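Local coordinates for ATP-dependent DNA helicase PIF1 (PDB 7OTJ), which couples ATP hydrolysis to 5'-3' DNA unwinding and probably resolves G-quadruplexes to protect nuclear and mitochondrial genome stability, at residues 233-238 and 462-467; 241-246 and 447-452; 222-227 and 488-493. All blocks are in the same frame, centred on the assembly; numbering follows the deposited sequence.

Interaction 1. Residues 233-238 and 462-467; sequences PSELYA and KVVVDM. With K (potassium ion), chain I.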
# COMPACT_ATOMS: atom_id res chain seq x y z
N PRO A 233 0.38 -0.78 20.05
CA PRO A 233 1.30 -1.37 19.06
C PRO A 233 0.54 -2.01 17.90
O PRO A 233 -0.50 -2.64 18.09
CB PRO A 233 2.06 -2.42 19.88
CG PRO A 233 1.12 -2.80 20.97
CD PRO A 233 0.29 -1.57 21.28
N SER A 234 1.07 -1.82 16.70
CA SER A 234 0.47 -2.42 15.51
C SER A 234 0.74 -3.92 15.50
O SER A 234 1.78 -4.40 15.95
CB SER A 234 1.04 -1.80 14.24
OG SER A 234 0.91 -0.39 14.24
N GLU A 235 -0.24 -4.68 14.99
CA GLU A 235 -0.13 -6.13 14.91
C GLU A 235 -0.07 -6.54 13.44
O GLU A 235 -0.97 -6.22 12.66
CB GLU A 235 -1.31 -6.79 15.62
CG GLU A 235 -1.46 -6.38 17.09
CD GLU A 235 -2.48 -7.22 17.85
OE1 GLU A 235 -3.02 -6.74 18.87
OE2 GLU A 235 -2.74 -8.37 17.43
N LEU A 236 0.97 -7.28 13.07
CA LEU A 236 1.15 -7.78 11.71
C LEU A 236 0.92 -9.28 11.68
O LEU A 236 1.46 -10.01 12.51
CB LEU A 236 2.56 -7.46 11.19
CG LEU A 236 2.95 -5.99 11.09
CD1 LEU A 236 4.31 -5.86 10.43
CD2 LEU A 236 1.89 -5.21 10.34
N TYR A 237 0.16 -9.74 10.69
CA TYR A 237 -0.11 -11.16 10.49
C TYR A 237 -0.01 -11.49 9.01
O TYR A 237 -0.06 -10.60 8.15
CB TYR A 237 -1.49 -11.56 11.00
CG TYR A 237 -1.71 -11.28 12.47
CD1 TYR A 237 -2.20 -10.05 12.89
CD2 TYR A 237 -1.42 -12.24 13.44
CE1 TYR A 237 -2.40 -9.79 14.22
CE2 TYR A 237 -1.62 -11.97 14.77
CZ TYR A 237 -2.11 -10.75 15.16
OH TYR A 237 -2.31 -10.47 16.49
N ALA A 238 0.13 -12.78 8.72
CA ALA A 238 0.26 -13.21 7.33
C ALA A 238 -1.09 -13.25 6.63
O ALA A 238 -1.18 -12.96 5.43
CB ALA A 238 0.93 -14.57 7.26
N LYS A 462 6.24 0.89 17.09
CA LYS A 462 5.96 -0.21 18.00
C LYS A 462 5.05 -1.20 17.30
O LYS A 462 3.97 -0.82 16.82
CB LYS A 462 5.33 0.31 19.29
CG LYS A 462 6.29 1.21 20.07
CD LYS A 462 5.74 1.61 21.42
CE LYS A 462 6.69 2.56 22.13
NZ LYS A 462 8.10 2.05 22.16
N VAL A 463 5.49 -2.45 17.21
CA VAL A 463 4.80 -3.45 16.39
C VAL A 463 5.06 -4.83 16.96
O VAL A 463 6.19 -5.15 17.35
CB VAL A 463 5.23 -3.34 14.91
CG1 VAL A 463 6.75 -3.32 14.78
CG2 VAL A 463 4.62 -4.46 14.07
N VAL A 464 4.02 -5.66 17.02
CA VAL A 464 4.16 -7.07 17.36
C VAL A 464 3.89 -7.88 16.09
O VAL A 464 2.87 -7.68 15.42
CB VAL A 464 3.22 -7.50 18.51
CG1 VAL A 464 1.84 -6.91 18.36
CG2 VAL A 464 3.13 -9.01 18.56
N VAL A 465 4.83 -8.76 15.75
CA VAL A 465 4.78 -9.56 14.53
C VAL A 465 4.54 -11.01 14.92
O VAL A 465 5.30 -11.58 15.71
CB VAL A 465 6.08 -9.42 13.71
CG1 VAL A 465 6.05 -10.38 12.52
CG2 VAL A 465 6.26 -7.99 13.24
N ASP A 466 3.48 -11.60 14.38
CA ASP A 466 3.15 -12.99 14.62
C ASP A 466 3.44 -13.76 13.34
O ASP A 466 2.72 -13.63 12.35
CB ASP A 466 1.69 -13.15 15.03
CG ASP A 466 1.33 -14.60 15.37
OD1 ASP A 466 2.22 -15.47 15.31
OD2 ASP A 466 0.16 -14.86 15.71
N MET A 467 4.52 -14.55 13.36
CA MET A 467 4.99 -15.26 12.18
C MET A 467 4.28 -16.59 11.96
O MET A 467 4.75 -17.40 11.15
CB MET A 467 6.50 -15.46 12.28
CG MET A 467 7.24 -14.15 12.37
SD MET A 467 9.01 -14.34 12.52
CE MET A 467 9.36 -15.41 11.14
K K I . 0.82 -15.04 10.54

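Interaction 2. Residues 241-246 and 447-452; sequences YEVDMA and AWSLSI. With K (potassium ion), chain I; nucleotides of chain C.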
# COMPACT_ATOMS: atom_id res chain seq x y z
N TYR A 241 -7.77 -13.65 8.05
CA TYR A 241 -8.39 -14.29 9.21
C TYR A 241 -7.78 -13.80 10.52
O TYR A 241 -8.50 -13.32 11.41
CB TYR A 241 -8.28 -15.81 9.09
CG TYR A 241 -9.06 -16.56 10.15
CD1 TYR A 241 -10.45 -16.69 10.06
CD2 TYR A 241 -8.42 -17.16 11.22
CE1 TYR A 241 -11.17 -17.39 11.03
CE2 TYR A 241 -9.13 -17.86 12.19
CZ TYR A 241 -10.50 -17.97 12.09
OH TYR A 241 -11.20 -18.67 13.05
N GLU A 242 -6.45 -13.88 10.64
CA GLU A 242 -5.78 -13.37 11.83
C GLU A 242 -6.05 -11.89 12.02
O GLU A 242 -6.37 -11.43 13.12
CB GLU A 242 -4.27 -13.62 11.74
CG GLU A 242 -3.86 -15.08 11.69
CD GLU A 242 -2.46 -15.25 11.14
OE1 GLU A 242 -2.22 -14.85 9.98
OE2 GLU A 242 -1.60 -15.79 11.86
N VAL A 243 -5.92 -11.11 10.94
CA VAL A 243 -6.10 -9.66 11.04
C VAL A 243 -7.51 -9.35 11.51
O VAL A 243 -7.71 -8.54 12.42
CB VAL A 243 -5.79 -8.99 9.68
CG1 VAL A 243 -6.21 -7.53 9.70
CG2 VAL A 243 -4.32 -9.10 9.37
N ASP A 244 -8.51 -10.03 10.94
CA ASP A 244 -9.89 -9.81 11.36
C ASP A 244 -10.12 -10.31 12.78
O ASP A 244 -10.86 -9.68 13.55
CB ASP A 244 -10.84 -10.48 10.38
CG ASP A 244 -10.90 -9.76 9.05
OD1 ASP A 244 -10.35 -8.65 8.97
OD2 ASP A 244 -11.49 -10.30 8.09
N MET A 245 -9.52 -11.44 13.14
CA MET A 245 -9.67 -11.95 14.50
C MET A 245 -8.96 -11.05 15.50
O MET A 245 -9.51 -10.74 16.57
CB MET A 245 -9.15 -13.38 14.58
CG MET A 245 -10.07 -14.40 13.93
SD MET A 245 -11.72 -14.39 14.65
CE MET A 245 -11.34 -14.84 16.35
N ALA A 246 -7.73 -10.62 15.18
CA ALA A 246 -7.01 -9.71 16.07
C ALA A 246 -7.78 -8.40 16.27
O ALA A 246 -7.84 -7.88 17.39
CB ALA A 246 -5.62 -9.43 15.51
N ALA A 447 -8.43 -0.46 12.73
CA ALA A 447 -7.09 -0.55 12.18
C ALA A 447 -6.23 -1.56 12.94
O ALA A 447 -5.87 -2.59 12.39
CB ALA A 447 -6.43 0.83 12.20
N TRP A 448 -5.98 -1.32 14.23
CA TRP A 448 -5.37 -2.29 15.15
C TRP A 448 -4.36 -3.24 14.49
O TRP A 448 -3.16 -3.17 14.75
CB TRP A 448 -6.46 -3.09 15.85
CG TRP A 448 -6.81 -2.56 17.21
CD1 TRP A 448 -5.95 -2.07 18.15
CD2 TRP A 448 -8.12 -2.45 17.78
NE1 TRP A 448 -6.64 -1.68 19.27
CE2 TRP A 448 -7.98 -1.90 19.07
CE3 TRP A 448 -9.40 -2.77 17.33
CZ2 TRP A 448 -9.06 -1.66 19.91
CZ3 TRP A 448 -10.48 -2.53 18.16
CH2 TRP A 448 -10.31 -1.98 19.43
N SER A 449 -4.85 -4.12 13.62
CA SER A 449 -4.06 -5.16 12.97
C SER A 449 -3.95 -4.89 11.47
O SER A 449 -4.72 -4.13 10.88
CB SER A 449 -4.69 -6.53 13.23
OG SER A 449 -3.96 -7.57 12.60
N LEU A 450 -3.02 -5.58 10.82
CA LEU A 450 -2.75 -5.28 9.42
C LEU A 450 -1.99 -6.44 8.80
O LEU A 450 -1.17 -7.07 9.47
CB LEU A 450 -1.95 -3.98 9.27
CG LEU A 450 -1.62 -3.48 7.87
CD1 LEU A 450 -2.88 -2.99 7.16
CD2 LEU A 450 -0.58 -2.37 7.94
N SER A 451 -2.30 -6.74 7.54
CA SER A 451 -1.59 -7.81 6.86
C SER A 451 -0.16 -7.39 6.56
O SER A 451 0.13 -6.21 6.33
CB SER A 451 -2.31 -8.20 5.56
OG SER A 451 -2.22 -7.18 4.58
N ILE A 452 0.76 -8.37 6.60
CA ILE A 452 2.15 -8.09 6.27
C ILE A 452 2.24 -7.51 4.86
O ILE A 452 3.06 -6.61 4.60
CB ILE A 452 3.01 -9.36 6.42
CG1 ILE A 452 3.04 -9.78 7.90
CG2 ILE A 452 4.42 -9.12 5.90
CD1 ILE A 452 3.71 -11.10 8.14
K K I . 0.82 -15.04 10.54
P DT C 3 -4.13 -8.67 1.42
OP1 DT C 3 -3.95 -7.67 2.49
OP2 DT C 3 -5.40 -9.44 1.32
O5' DT C 3 -3.86 -7.98 -0.01
C5' DT C 3 -2.64 -7.29 -0.23
C4' DT C 3 -2.39 -7.04 -1.72
O4' DT C 3 -2.23 -8.30 -2.41
C3' DT C 3 -3.50 -6.32 -2.45
O3' DT C 3 -3.31 -4.92 -2.34
C2' DT C 3 -3.31 -6.79 -3.90
C1' DT C 3 -2.72 -8.19 -3.73
N1 DT C 3 -3.70 -9.29 -3.94
C2 DT C 3 -3.83 -9.85 -5.19
O2 DT C 3 -3.18 -9.48 -6.15
N3 DT C 3 -4.75 -10.87 -5.27
C4 DT C 3 -5.53 -11.37 -4.24
O4 DT C 3 -6.33 -12.29 -4.40
C5 DT C 3 -5.34 -10.74 -2.95
C7 DT C 3 -6.13 -11.19 -1.76
C6 DT C 3 -4.45 -9.74 -2.87

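Interaction 3. Residues 222-227 and 488-493; sequences SRPLKC and GLQVLN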
# COMPACT_ATOMS: atom_id res chain seq x y z
N SER A 222 10.35 -12.19 21.75
CA SER A 222 9.03 -12.64 22.17
C SER A 222 8.52 -11.95 23.43
O SER A 222 7.33 -12.07 23.74
CB SER A 222 9.02 -14.16 22.38
OG SER A 222 9.92 -14.52 23.40
N ARG A 223 9.39 -11.27 24.18
CA ARG A 223 8.95 -10.60 25.39
C ARG A 223 7.86 -9.58 25.07
O ARG A 223 7.91 -8.93 24.03
CB ARG A 223 10.12 -9.90 26.09
CG ARG A 223 11.12 -9.26 25.14
CD ARG A 223 11.23 -7.76 25.35
NE ARG A 223 10.72 -7.03 24.19
CZ ARG A 223 11.49 -6.55 23.22
NH1 ARG A 223 12.80 -6.70 23.23
NH2 ARG A 223 10.92 -5.89 22.22
N PRO A 224 6.83 -9.48 25.91
CA PRO A 224 5.79 -8.47 25.71
C PRO A 224 6.35 -7.06 25.66
O PRO A 224 7.30 -6.72 26.36
CB PRO A 224 4.86 -8.67 26.91
CG PRO A 224 5.67 -9.42 27.92
CD PRO A 224 6.60 -10.29 27.12
N LEU A 225 5.78 -6.24 24.78
CA LEU A 225 6.13 -4.83 24.72
C LEU A 225 5.44 -4.07 25.85
O LEU A 225 4.28 -4.31 26.16
CB LEU A 225 5.73 -4.23 23.38
CG LEU A 225 6.48 -4.69 22.14
CD1 LEU A 225 5.89 -4.01 20.93
CD2 LEU A 225 7.96 -4.36 22.28
N LYS A 226 6.19 -3.16 26.47
CA LYS A 226 5.64 -2.26 27.48
C LYS A 226 5.58 -0.86 26.89
O LYS A 226 6.60 -0.30 26.49
CB LYS A 226 6.49 -2.29 28.76
CG LYS A 226 6.63 -3.68 29.37
CD LYS A 226 5.27 -4.35 29.47
CE LYS A 226 5.38 -5.82 29.87
NZ LYS A 226 4.05 -6.51 29.86
N CYS A 227 4.37 -0.32 26.81
CA CYS A 227 4.08 0.93 26.13
C CYS A 227 3.33 1.88 27.05
O CYS A 227 2.78 1.46 28.08
CB CYS A 227 3.25 0.68 24.86
SG CYS A 227 4.03 -0.45 23.70
N GLY A 488 10.97 -1.71 20.32
CA GLY A 488 9.56 -1.57 20.03
C GLY A 488 9.03 -2.67 19.13
O GLY A 488 8.01 -2.49 18.46
N LEU A 489 9.67 -3.83 19.16
CA LEU A 489 9.27 -4.96 18.33
C LEU A 489 9.13 -6.21 19.19
O LEU A 489 10.04 -6.56 19.94
CB LEU A 489 10.30 -5.22 17.22
CG LEU A 489 10.23 -6.58 16.52
CD1 LEU A 489 8.97 -6.68 15.67
CD2 LEU A 489 11.47 -6.80 15.68
N GLN A 490 8.00 -6.90 19.03
CA GLN A 490 7.79 -8.22 19.63
C GLN A 490 7.55 -9.22 18.51
O GLN A 490 6.72 -8.98 17.63
CB GLN A 490 6.60 -8.21 20.60
CG GLN A 490 6.24 -9.60 21.13
CD GLN A 490 4.99 -9.61 21.98
OE1 GLN A 490 4.01 -8.92 21.68
NE2 GLN A 490 5.02 -10.38 23.06
N VAL A 491 8.26 -10.34 18.57
CA VAL A 491 8.19 -11.38 17.54
C VAL A 491 7.60 -12.63 18.17
O VAL A 491 8.13 -13.15 19.16
CB VAL A 491 9.56 -11.67 16.92
CG1 VAL A 491 9.44 -12.79 15.88
CG2 VAL A 491 10.15 -10.41 16.29
N LEU A 492 6.48 -13.10 17.62
CA LEU A 492 5.84 -14.32 18.07
C LEU A 492 6.01 -15.42 17.04
O LEU A 492 5.87 -15.18 15.83
CB LEU A 492 4.35 -14.08 18.35
CG LEU A 492 4.01 -13.03 19.42
CD1 LEU A 492 2.50 -12.85 19.54
CD2 LEU A 492 4.62 -13.39 20.77
N ASN A 493 6.32 -16.62 17.52
CA ASN A 493 6.39 -17.84 16.70
C ASN A 493 7.44 -17.73 15.59
O ASN A 493 7.24 -18.25 14.49
CB ASN A 493 5.02 -18.16 16.11
CG ASN A 493 3.98 -18.45 17.17
OD1 ASN A 493 3.96 -19.53 17.75
ND2 ASN A 493 3.11 -17.48 17.42
O HOH W 1 3.25 -7.06 23.45

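Interaction 1. Residues 233-238 and 462-467
With its CG anti to the carbonyl carbon and beside the backbone N (chi1 -61°), L236 meets the CG2 branch of V463, the one that stands anti to the V463 backbone N; L236 CG lies 3.7 Å from V463 CG2. CD1 of L236 continues between the two valines on its face of the sheet, reaching CG2 of V465 at 4.0 Å. On the reverse face E235 and V464 lie side by side and point the same way, CG of E235 resting 3.6 Å from CG1 of V464. Four backbone hydrogen bonds join the strands in parallel register: S234 N to K462 O, V464 N to S234 O (2.8 Å), L236 N to V464 O (3.0 Å) and D466 N to L236 O. This ladder ties together the two inner strands of the four-stranded parallel sheet at the heart of the second RecA-like domain, a core shared by superfamily 1 helicases. Toward the C-terminal ends of the strands the packing turns polar. CG of D466 is anti to its backbone N (chi1 -177°), and OD2 comes to the edge of the Y237 ring, 3.5 Å from CE2, with ring and carboxylate planes 70° apart. The other carboxylate oxygen, OD1, accepts a hydrogen bond from N493 ND2. The backbone O of D466 binds a potassium ion at 3.0 Å, a site it shares with E242.

Interaction 2. Residues 241-246 and 447-452
V243 turns both methyl branches to the hydroxyl of S449. Its CG1 is anti to the backbone N (chi1 170°) and lies 3.7 Å from S449 OG, while CG2, beside that N, comes within 3.6 Å of the same oxygen and also touches the L450-S451 peptide, 3.6 Å from S451 N. The hydroxyl is brought to the helix by its own torsion: OG of S449 stands anti to the backbone N (chi1 179°), 3.4 Å from V243 CA, where it also makes a weak hydrogen bond to E235 O. One helical turn on, the methyl group of A246 sits 3.8 Å from S449 CB, and the helix packs here by small groups. S451 directs its polar end to the DNA. With OG held between the backbone N and carbonyl carbon (chi1 69°), it donates to OP1 of nucleotide DT3 of chain C at 2.8 Å and accepts a hydrogen bond from K454 N, so the N-cap of helix 452-455 doubles as a phosphate contact. E242 holds the potassium ion with both carboxylate oxygens, OE2 at 2.9 Å. Running nearly antiparallel to strand 449-451, helix 240-253 follows strand 234-237 in the chain and lies over both strands, with E242, V243 and A246 also on Y237: a beta-alpha-beta unit whose return to the sheet is delayed by the long antiparallel insertion between helix and strand.

Interaction 3. Residues 222-227 and 488-493
Q490 reaches out from strand 489-492, the last strand of the parallel sheet in the second RecA-like domain, in a region predicted to bind DNA, and extends its side chain to the loop 222-227 that leads from helix 212-219 back to the sheet. Its CB packs against L225 CG at 3.8 Å. CG, anti to the backbone N (chi1 174°), carries the extended chain past the R223 carbonyl, whose O is 3.4 Å away, and CD stays beside that same oxygen. At the tip, NE2 donates to S222 O at 2.9 Å in a nearly straight bond (176°); the oxygen lies in the glutamine amide plane, whereas the donor stands 50° out of the S222 carbonyl plane. OE1 accepts from a water at 2.7 Å, and the water accepts from L225 N. One side chain thus serves S222 O directly and L225 N through the water, which would hold the amide in one rotation. Around this polar bridge, S222 brings its CA to within 3.2 Å of V491 O in a CA-H...O contact, close to where V491 pairs through its backbone with L221. The R223 side chain, bent at chi2 and chi3, brings its guanidinium to the strand, and its NH2 is hydrogen-bonded to R486 O. L225 completes the contact with its forked end: CD1 lies 3.6 Å from G488 O, and CD2 3.6 Å from L489 N.

All three interactions build on one four-stranded parallel sheet. Interaction 1 joins its two inner strands, interaction 2 packs a helix on the outermost strand 449-451, and interaction 3 brings a loop to the other outermost strand, 489-492. Chemistry changes with place: a partly buried backbone ladder with aliphatic packing within the sheet, small side chains without cross-segment hydrogen bonds in the buried helix contact, and a glutamine amide with a bridging water at the more exposed margin. Backbone hydrogen bonds connect neighbours, E235 O with L450 N between interactions 1 and 2, and V465 with Q490 and L492 between 1 and 3. Interactions 1 and 2 also share the potassium ion; interactions 2 and 3 do not touch.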